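Local coordinates for protein putative DD-carboxypeptidase TP_0574 (PDB 1O75) that shows zinc-dependent carboxypeptidase activity on synthetic depsipeptides, binds penicillin, and may act as a D,D-carboxypeptidase that lowers peptidoglycan cross-linking, at residues Val217-Tyr221 against Ala327-Leu332; Thr257-Asp261 against Ser295-Asn299; Val71-Lys77 against Val101-Ala107. The protein carries 2 engineered substitutions. All blocks are in the same frame, centred on the assembly; numbering follows the deposited sequence.

Interaction 1: Val217-Tyr221 against Ala327-Leu332; sequences VGTGY and ADVRFL
The phenolic oxygen of Tyr221 is gripped from two directions. Leu332 N donates to Tyr221 OH over 2.8 Å in an almost straight bond (174° at the hydrogen), and a water lies 2.6 Å from the same OH, at the ring edge and in the ring plane. Tyrosine suits this place because its long, rigid ring carries a hydroxyl from the end of one strand to a backbone N-H just past the end of another. The backbone around Phe331 CA and Leu332 N meets the ring at its edge, and Leu332 CB packs 3.5 Å from Tyr221 OH. A second water donates to Arg330 O and also binds Thr219 OG1, so the threonine hydroxyl is tied to the other strand indirectly.

Thr219 OG1 stands opposite the carbonyl carbon (chi1 -67°), which leaves CG2 opposite the backbone N, where it meets the Phe331 ring edge at CD1 (3.9 Å). Val217 CG2 touches Ala327 CB, whose small methyl fits between the strands. The second subunit bonds to the backbone of Thr219, and its Ser87 packs on Thr219, Tyr221 and Leu332.

No backbone bond joins the two strands, whose axes run 8.2 Å apart at 24°; each pairs within its own sheet, Gly218 with Ser232 and Val329 with Tyr313. Side-chain contact between the outermost strands of two facing antiparallel sheets is typical of an immunoglobulin-like beta-sandwich, consistent with the E-set clan.

Interaction 2: Thr257-Asp261 against Ser295-Asn299; sequences TVRYD and SCGIN. With XE (xenon), chain F.
Xenon lies over one face of the Tyr260 ring, 3.5 Å from Tyr260 CZ, while Gly297 O meets the ring at its edge, near the plane. Cys296 CB and Ile298 CB approach the ring obliquely; the Ile298 side chain runs past the tyrosine in the opposite direction, its CB 4.1 Å from Tyr260 CE2. The hydroxyl anchors the ring: Tyr260 OH donates to Gly297 O over 2.6 Å, reaching it from above the carbonyl plane, 36° out of it. The acceptor is a main-chain carbonyl, and a side chain at this glycine would point away from the ring.

The two strands belong to opposing antiparallel sheets of a beta-sandwich, their axes 9.4 Å apart and turned by 47°, and the tyrosine spans the buried interior between them. One of its neighbours there is Leu315, on the adjoining strand of its own sheet.

Beside the ring, Cys296 turns SG opposite its carbonyl carbon (chi1 -59°), bringing the sulfur to both methyls of Val258; Cys296 SG to Val258 CG2 is 4.0 Å. A small sulfur and a branched valine are both apolar enough for this buried place. Xenon, itself apolar and polarisable, also rests 3.4 Å from Cys296 O. On the other side of strand 257-261, Arg259 NE forms a salt bridge with Asp261 OD1, 2.9 Å away.

Interaction 3: Val71-Lys77 against Val101-Ala107; sequences VEVLGEK and VTKMVRA. With XE (xenon), chain G.
Leu74 and Met104 face each other as a non-hydrogen-bonded antiparallel pair, their side chains meeting at a slant on one face of the sheet. In Leu74 the first torsion (chi1 178°) places CG opposite the backbone N, and the second turns CD1 toward the neighbouring strand. Met104, described here in one of its two conformers, bends at chi3 (-74°) and lays CE 3.9 Å from Leu74 CD1 and 3.6 Å from the xenon. The flexible thioether suits a partly exposed spot lined by apolar side chains and backbone, for the gas atom also rests near Glu72 O and Leu74 N.

On the same face Glu72 lies beside Arg106, with CG near CG, but their charged ends do not touch; Glu72 OE1 bonds to His153 instead. Glu76 stands beside Thr102 and turns its carboxylate to Thr97 and to Ser387 of the second subunit.

The reverse face is apolar at its centre. Val73 CG2 meets Val105 CG2 at 3.7 Å, both beta-branched and suited to extended backbone, and Phe138 packs on the two valines. Gly75, lacking a side chain, adds nothing to this face.

Backbone bonds at the Val73/Val105 and Gly75/Lys103 pairs set the register, with Val73 N 2.9 Å from Val105 O. Strand 143-163 bonds to the other edge of 71-77, making this contact an antiparallel pairing within the large mixed sheet of the Tp47 domain a family.

Interactions 1 and 2 bridge the same two facing sheets, and their centres are 11 Å apart. They meet directly where Phe331 CE2 packs 3.9 Å from Ile298 CG2, and they share one xenon pocket: Tyr260, Cys296 and Gly297 supply part of its wall, and the Phe331 side chain comes to about 3 Å from the gas atom. Along the chain, both strands of 257-261/295-299 fall between those of 217-221/327-332. Interaction 3 belongs to a different part of the protein, its centre about 28 Å from that of interaction 2 and 36 Å from that of interaction 1, and touches neither. Its own xenon marks a separate site, completed by Lys151.

Interaction 1: Val217-Tyr221 against Ala327-Leu332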
loop_
_atom_site.group_PDB
_atom_site.type_symbol
_atom_site.label_atom_id
_atom_site.label_comp_id
_atom_site.label_asym_id
_atom_site.label_seq_id
_atom_site.Cartn_x
_atom_site.Cartn_y
_atom_site.Cartn_z
ATOM N N VAL B 217 0.482 -16.375 1.268
ATOM C CA VAL B 217 1.849 -16.084 0.847
ATOM C C VAL B 217 1.837 -15.670 -0.607
ATOM O O VAL B 217 1.299 -16.398 -1.445
ATOM C CB VAL B 217 2.765 -17.313 0.923
ATOM C CG1 VAL B 217 4.160 -16.930 0.438
ATOM C CG2 VAL B 217 2.814 -17.858 2.332
ATOM N N GLY B 218 2.435 -14.517 -0.897
ATOM C CA GLY B 218 2.521 -14.030 -2.269
ATOM C C GLY B 218 3.959 -14.169 -2.769
ATOM O O GLY B 218 4.890 -14.199 -1.966
ATOM N N THR B 219 4.144 -14.244 -4.085
ATOM C CA THR B 219 5.469 -14.392 -4.665
ATOM C C THR B 219 5.680 -13.338 -5.751
ATOM O O THR B 219 4.762 -13.046 -6.520
ATOM C CB THR B 219 5.627 -15.811 -5.260
ATOM O OG1 THR B 219 5.621 -16.760 -4.191
ATOM C CG2 THR B 219 6.939 -15.955 -6.009
ATOM N N GLY B 220 6.882 -12.763 -5.802
ATOM C CA GLY B 220 7.177 -11.747 -6.804
ATOM C C GLY B 220 8.573 -11.935 -7.371
ATOM O O GLY B 220 9.399 -12.601 -6.747
ATOM N N TYR B 221 8.851 -11.370 -8.545
ATOM C CA TYR B 221 10.177 -11.507 -9.141
ATOM C C TYR B 221 10.871 -10.168 -9.470
ATOM O O TYR B 221 12.074 -10.134 -9.704
ATOM C CB TYR B 221 10.097 -12.398 -10.392
ATOM C CG TYR B 221 9.640 -13.799 -10.083
ATOM C CD1 TYR B 221 8.279 -14.127 -10.063
ATOM C CD2 TYR B 221 10.561 -14.781 -9.716
ATOM C CE1 TYR B 221 7.849 -15.405 -9.673
ATOM C CE2 TYR B 221 10.148 -16.053 -9.330
ATOM C CZ TYR B 221 8.796 -16.362 -9.304
ATOM O OH TYR B 221 8.398 -17.620 -8.886
ATOM N N ALA B 327 6.603 -21.045 6.454
ATOM C CA ALA B 327 5.904 -20.849 5.188
ATOM C C ALA B 327 6.643 -21.526 4.046
ATOM O O ALA B 327 7.857 -21.379 3.919
ATOM C CB ALA B 327 5.764 -19.347 4.892
ATOM N N ASP B 328 5.910 -22.261 3.217
ATOM C CA ASP B 328 6.507 -22.922 2.068
ATOM C C ASP B 328 6.169 -22.128 0.797
ATOM O O ASP B 328 5.016 -21.729 0.587
ATOM C CB ASP B 328 5.982 -24.354 1.938
ATOM C CG ASP B 328 6.512 -25.283 3.048
ATOM O OD1 ASP B 328 7.443 -24.876 3.769
ATOM O OD2 ASP B 328 6.006 -26.419 3.185
ATOM N N VAL B 329 7.169 -21.907 -0.045
ATOM C CA VAL B 329 6.955 -21.157 -1.273
ATOM C C VAL B 329 7.822 -21.722 -2.382
ATOM O O VAL B 329 8.854 -22.334 -2.126
ATOM C CB VAL B 329 7.301 -19.648 -1.065
ATOM C CG1 VAL B 329 8.797 -19.472 -0.758
ATOM C CG2 VAL B 329 6.968 -18.885 -2.315
ATOM N N ARG B 330 7.408 -21.521 -3.621
ATOM C CA ARG B 330 8.195 -22.012 -4.747
ATOM C C ARG B 330 8.612 -20.849 -5.647
ATOM O O ARG B 330 7.787 -20.002 -5.983
ATOM C CB ARG B 330 7.387 -23.021 -5.575
ATOM C CG ARG B 330 8.202 -23.611 -6.748
ATOM C CD ARG B 330 7.313 -24.341 -7.751
ATOM N NE ARG B 330 8.074 -24.677 -8.953
ATOM C CZ ARG B 330 7.522 -25.165 -10.060
ATOM N NH1 ARG B 330 6.212 -25.365 -10.112
ATOM N NH2 ARG B 330 8.280 -25.469 -11.100
ATOM N N PHE B 331 9.890 -20.791 -6.004
ATOM C CA PHE B 331 10.357 -19.743 -6.905
ATOM C C PHE B 331 10.631 -20.425 -8.258
ATOM O O PHE B 331 11.414 -21.358 -8.348
ATOM C CB PHE B 331 11.618 -19.064 -6.368
ATOM C CG PHE B 331 11.419 -18.360 -5.041
ATOM C CD1 PHE B 331 10.254 -17.639 -4.789
ATOM C CD2 PHE B 331 12.436 -18.370 -4.071
ATOM C CE1 PHE B 331 10.091 -16.926 -3.584
ATOM C CE2 PHE B 331 12.295 -17.663 -2.864
ATOM C CZ PHE B 331 11.114 -16.938 -2.622
ATOM N N LEU B 332 9.957 -19.943 -9.295
ATOM C CA LEU B 332 10.063 -20.494 -10.639
ATOM C C LEU B 332 11.384 -20.237 -11.339
ATOM O O LEU B 332 12.100 -19.292 -11.009
ATOM C CB LEU B 332 8.919 -19.949 -11.503
ATOM C CG LEU B 332 7.545 -20.418 -11.016
ATOM C CD1 LEU B 332 6.453 -19.588 -11.656
ATOM C CD2 LEU B 332 7.372 -21.918 -11.338
HETATM O O HOH W 1 5.346 -19.409 -6.086
HETATM O O HOH W 2 5.954 -18.148 -8.306
#

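Interaction 2: Thr257-Asp261 against Ser295-Asn299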
loop_
_atom_site.group_PDB
_atom_site.type_symbol
_atom_site.label_atom_id
_atom_site.label_comp_id
_atom_site.label_asym_id
_atom_site.label_seq_id
_atom_site.Cartn_x
_atom_site.Cartn_y
_atom_site.Cartn_z
ATOM N N THR B 257 14.708 -12.712 12.867
ATOM C CA THR B 257 15.283 -13.127 11.594
ATOM C C THR B 257 14.496 -14.227 10.882
ATOM O O THR B 257 13.403 -14.624 11.333
ATOM C CB THR B 257 16.758 -13.546 11.874
ATOM O OG1 THR B 257 17.473 -13.720 10.646
ATOM C CG2 THR B 257 16.808 -14.850 12.729
ATOM N N VAL B 258 15.036 -14.698 9.752
ATOM C CA VAL B 258 14.387 -15.746 8.972
ATOM C C VAL B 258 15.406 -16.771 8.496
ATOM O O VAL B 258 16.498 -16.414 8.032
ATOM C CB VAL B 258 13.722 -15.204 7.670
ATOM C CG1 VAL B 258 12.767 -16.274 7.081
ATOM C CG2 VAL B 258 12.988 -13.935 7.943
ATOM N N ARG B 259 15.041 -18.042 8.592
ATOM C CA ARG B 259 15.902 -19.107 8.104
ATOM C C ARG B 259 15.332 -19.564 6.769
ATOM O O ARG B 259 14.115 -19.704 6.622
ATOM C CB ARG B 259 15.894 -20.289 9.066
ATOM C CG ARG B 259 16.812 -21.444 8.606
ATOM C CD ARG B 259 16.523 -22.712 9.437
ATOM N NE ARG B 259 17.384 -23.824 9.049
ATOM C CZ ARG B 259 18.495 -24.159 9.695
ATOM N NH1 ARG B 259 18.871 -23.465 10.757
ATOM N NH2 ARG B 259 19.227 -25.190 9.283
ATOM N N TYR B 260 16.187 -19.775 5.781
ATOM C CA TYR B 260 15.707 -20.295 4.497
ATOM C C TYR B 260 16.177 -21.770 4.401
ATOM O O TYR B 260 17.375 -22.029 4.537
ATOM C CB TYR B 260 16.339 -19.553 3.298
ATOM C CG TYR B 260 15.934 -18.086 3.122
ATOM C CD1 TYR B 260 14.870 -17.538 3.850
ATOM C CD2 TYR B 260 16.608 -17.264 2.207
ATOM C CE1 TYR B 260 14.480 -16.194 3.674
ATOM C CE2 TYR B 260 16.230 -15.915 2.016
ATOM C CZ TYR B 260 15.164 -15.393 2.754
ATOM O OH TYR B 260 14.783 -14.081 2.565
ATOM N N ASP B 261 15.259 -22.711 4.183
ATOM C CA ASP B 261 15.649 -24.114 3.961
ATOM C C ASP B 261 15.272 -24.358 2.488
ATOM O O ASP B 261 14.142 -24.080 2.072
ATOM C CB ASP B 261 14.890 -25.095 4.859
ATOM C CG ASP B 261 15.355 -25.055 6.291
ATOM O OD1 ASP B 261 16.568 -24.904 6.534
ATOM O OD2 ASP B 261 14.512 -25.194 7.177
ATOM N N SER B 295 8.143 -9.534 4.282
ATOM C CA SER B 295 8.677 -9.996 3.000
ATOM C C SER B 295 10.096 -10.549 3.146
ATOM O O SER B 295 10.910 -10.015 3.908
ATOM C CB SER B 295 8.651 -8.853 1.995
ATOM O OG SER B 295 7.311 -8.403 1.833
ATOM N N CYS B 296 10.370 -11.625 2.416
ATOM C CA CYS B 296 11.664 -12.313 2.446
ATOM C C CYS B 296 12.117 -12.439 1.006
ATOM O O CYS B 296 11.351 -12.903 0.171
ATOM C CB CYS B 296 11.493 -13.739 3.001
ATOM S SG CYS B 296 10.811 -13.771 4.628
ATOM N N GLY B 297 13.353 -12.050 0.726
ATOM C CA GLY B 297 13.846 -12.159 -0.628
ATOM C C GLY B 297 15.158 -12.904 -0.707
ATOM O O GLY B 297 15.815 -13.143 0.316
ATOM N N ILE B 298 15.565 -13.249 -1.921
ATOM C CA ILE B 298 16.822 -13.950 -2.069
ATOM C C ILE B 298 17.467 -13.574 -3.393
ATOM O O ILE B 298 16.779 -13.252 -4.358
ATOM C CB ILE B 298 16.597 -15.487 -2.009
ATOM C CG1 ILE B 298 17.936 -16.219 -1.907
ATOM C CG2 ILE B 298 15.816 -15.969 -3.262
ATOM C CD1 ILE B 298 17.766 -17.740 -1.731
ATOM N N ASN B 299 18.788 -13.545 -3.409
ATOM C CA ASN B 299 19.516 -13.301 -4.654
ATOM C C ASN B 299 20.461 -14.487 -4.720
ATOM O O ASN B 299 21.345 -14.615 -3.889
ATOM C CB ASN B 299 20.325 -12.005 -4.627
ATOM C CG ASN B 299 21.037 -11.760 -5.944
ATOM O OD1 ASN B 299 21.930 -12.522 -6.322
ATOM N ND2 ASN B 299 20.639 -10.703 -6.656
HETATM XE XE XE F . 12.960 -15.895 0.027
#

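Interaction 3: Val71-Lys77 against Val101-Ala107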
loop_
_atom_site.group_PDB
_atom_site.type_symbol
_atom_site.label_atom_id
_atom_site.label_comp_id
_atom_site.label_asym_id
_atom_site.label_seq_id
_atom_site.Cartn_x
_atom_site.Cartn_y
_atom_site.Cartn_z
ATOM N N VAL B 71 22.097 -0.873 15.495
ATOM C CA VAL B 71 22.216 -0.022 14.315
ATOM C C VAL B 71 23.066 1.225 14.486
ATOM O O VAL B 71 23.052 1.845 15.552
ATOM C CB VAL B 71 20.809 0.477 13.899
ATOM C CG1 VAL B 71 20.906 1.430 12.677
ATOM C CG2 VAL B 71 19.897 -0.712 13.636
ATOM N N GLU B 72 23.788 1.597 13.432
ATOM C CA GLU B 72 24.549 2.846 13.437
ATOM C C GLU B 72 24.122 3.590 12.187
ATOM O O GLU B 72 23.884 2.977 11.136
ATOM C CB GLU B 72 26.069 2.621 13.361
ATOM C CG GLU B 72 26.690 2.032 14.608
ATOM C CD GLU B 72 28.184 1.821 14.438
ATOM O OE1 GLU B 72 28.589 1.082 13.517
ATOM O OE2 GLU B 72 28.955 2.405 15.214
ATOM N N VAL B 73 24.012 4.909 12.291
ATOM C CA VAL B 73 23.657 5.708 11.143
ATOM C C VAL B 73 24.707 6.794 10.967
ATOM O O VAL B 73 25.315 7.254 11.935
ATOM C CB VAL B 73 22.251 6.360 11.290
ATOM C CG1 VAL B 73 21.179 5.280 11.264
ATOM C CG2 VAL B 73 22.160 7.124 12.589
ATOM N N LEU B 74 24.936 7.154 9.715
ATOM C CA LEU B 74 25.880 8.192 9.339
ATOM C C LEU B 74 25.055 9.291 8.682
ATOM O O LEU B 74 24.173 9.000 7.868
ATOM C CB LEU B 74 26.872 7.656 8.309
ATOM C CG LEU B 74 27.891 8.668 7.780
ATOM C CD1 LEU B 74 28.938 8.903 8.865
ATOM C CD2 LEU B 74 28.562 8.135 6.506
ATOM N N GLY B 75 25.347 10.544 9.023
ATOM C CA GLY B 75 24.617 11.652 8.429
ATOM C C GLY B 75 25.496 12.837 8.067
ATOM O O GLY B 75 26.620 12.958 8.576
ATOM N N GLU B 76 24.992 13.702 7.186
ATOM C CA GLU B 76 25.730 14.890 6.758
ATOM C C GLU B 76 25.112 16.125 7.393
ATOM O O GLU B 76 23.881 16.240 7.497
ATOM C CB GLU B 76 25.682 15.053 5.244
ATOM C CG GLU B 76 26.134 13.849 4.484
ATOM C CD GLU B 76 26.068 14.048 2.990
ATOM O OE1 GLU B 76 25.189 14.799 2.516
ATOM O OE2 GLU B 76 26.888 13.436 2.285
ATOM N N LYS B 77 25.965 17.056 7.805
ATOM C CA LYS B 77 25.483 18.276 8.440
ATOM C C LYS B 77 24.454 19.003 7.595
ATOM O O LYS B 77 24.648 19.231 6.396
ATOM C CB LYS B 77 26.639 19.238 8.744
ATOM C CG LYS B 77 26.171 20.469 9.527
ATOM C CD LYS B 77 27.252 21.537 9.540
ATOM C CE LYS B 77 26.770 22.828 10.175
ATOM N NZ LYS B 77 27.802 23.904 9.977
ATOM N N VAL B 101 31.059 17.467 6.484
ATOM C CA VAL B 101 30.899 17.387 7.925
ATOM C C VAL B 101 29.913 16.262 8.237
ATOM O O VAL B 101 28.705 16.408 8.050
ATOM C CB VAL B 101 30.392 18.732 8.501
ATOM C CG1 VAL B 101 30.270 18.644 10.013
ATOM C CG2 VAL B 101 31.362 19.855 8.118
ATOM N N THR B 102 30.440 15.133 8.700
ATOM C CA THR B 102 29.589 13.994 9.012
ATOM C C THR B 102 29.704 13.561 10.463
ATOM O O THR B 102 30.623 13.945 11.183
ATOM C CB THR B 102 29.926 12.804 8.114
ATOM O OG1 THR B 102 31.260 12.358 8.392
ATOM C CG2 THR B 102 29.831 13.201 6.640
ATOM N N LYS B 103 28.751 12.760 10.897
ATOM C CA LYS B 103 28.737 12.265 12.252
ATOM C C LYS B 103 28.120 10.871 12.193
ATOM O O LYS B 103 27.235 10.617 11.376
ATOM C CB LYS B 103 27.886 13.182 13.124
ATOM C CG LYS B 103 28.008 12.921 14.610
ATOM C CD LYS B 103 29.359 13.400 15.170
ATOM C CE LYS B 103 29.461 14.923 15.169
ATOM N NZ LYS B 103 30.626 15.429 15.972
ATOM N N MET B 104 28.600 9.974 13.046
ATOM C CA MET B 104 28.076 8.616 13.100
ATOM C C MET B 104 27.656 8.346 14.531
ATOM O O MET B 104 28.416 8.579 15.465
ATOM C CB MET B 104 29.140 7.601 12.669
ATOM C CG MET B 104 28.610 6.172 12.543
ATOM S SD MET B 104 29.856 5.003 11.967
ATOM C CE MET B 104 29.964 5.446 10.238
ATOM N N VAL B 105 26.434 7.866 14.704
ATOM C CA VAL B 105 25.925 7.580 16.025
ATOM C C VAL B 105 25.196 6.265 16.000
ATOM O O VAL B 105 24.864 5.760 14.935
ATOM C CB VAL B 105 24.906 8.670 16.477
ATOM C CG1 VAL B 105 25.594 10.043 16.544
ATOM C CG2 VAL B 105 23.730 8.728 15.491
ATOM N N ARG B 106 24.965 5.712 17.180
ATOM C CA ARG B 106 24.198 4.493 17.299
ATOM C C ARG B 106 22.734 4.955 17.380
ATOM O O ARG B 106 22.446 5.981 17.998
ATOM C CB ARG B 106 24.581 3.745 18.582
ATOM C CG ARG B 106 26.018 3.236 18.582
ATOM C CD ARG B 106 26.285 2.305 19.764
ATOM N NE ARG B 106 26.451 3.038 21.014
ATOM C CZ ARG B 106 27.493 3.819 21.292
ATOM N NH1 ARG B 106 28.476 3.968 20.409
ATOM N NH2 ARG B 106 27.549 4.459 22.454
ATOM N N ALA B 107 21.825 4.215 16.744
ATOM C CA ALA B 107 20.398 4.536 16.789
ATOM C C ALA B 107 19.772 3.356 17.502
ATOM O O ALA B 107 19.861 2.204 17.033
ATOM C CB ALA B 107 19.828 4.688 15.365
HETATM XE XE XE G . 26.888 3.888 9.194
HETATM O O HOH W 3 20.539 -0.224 17.895
#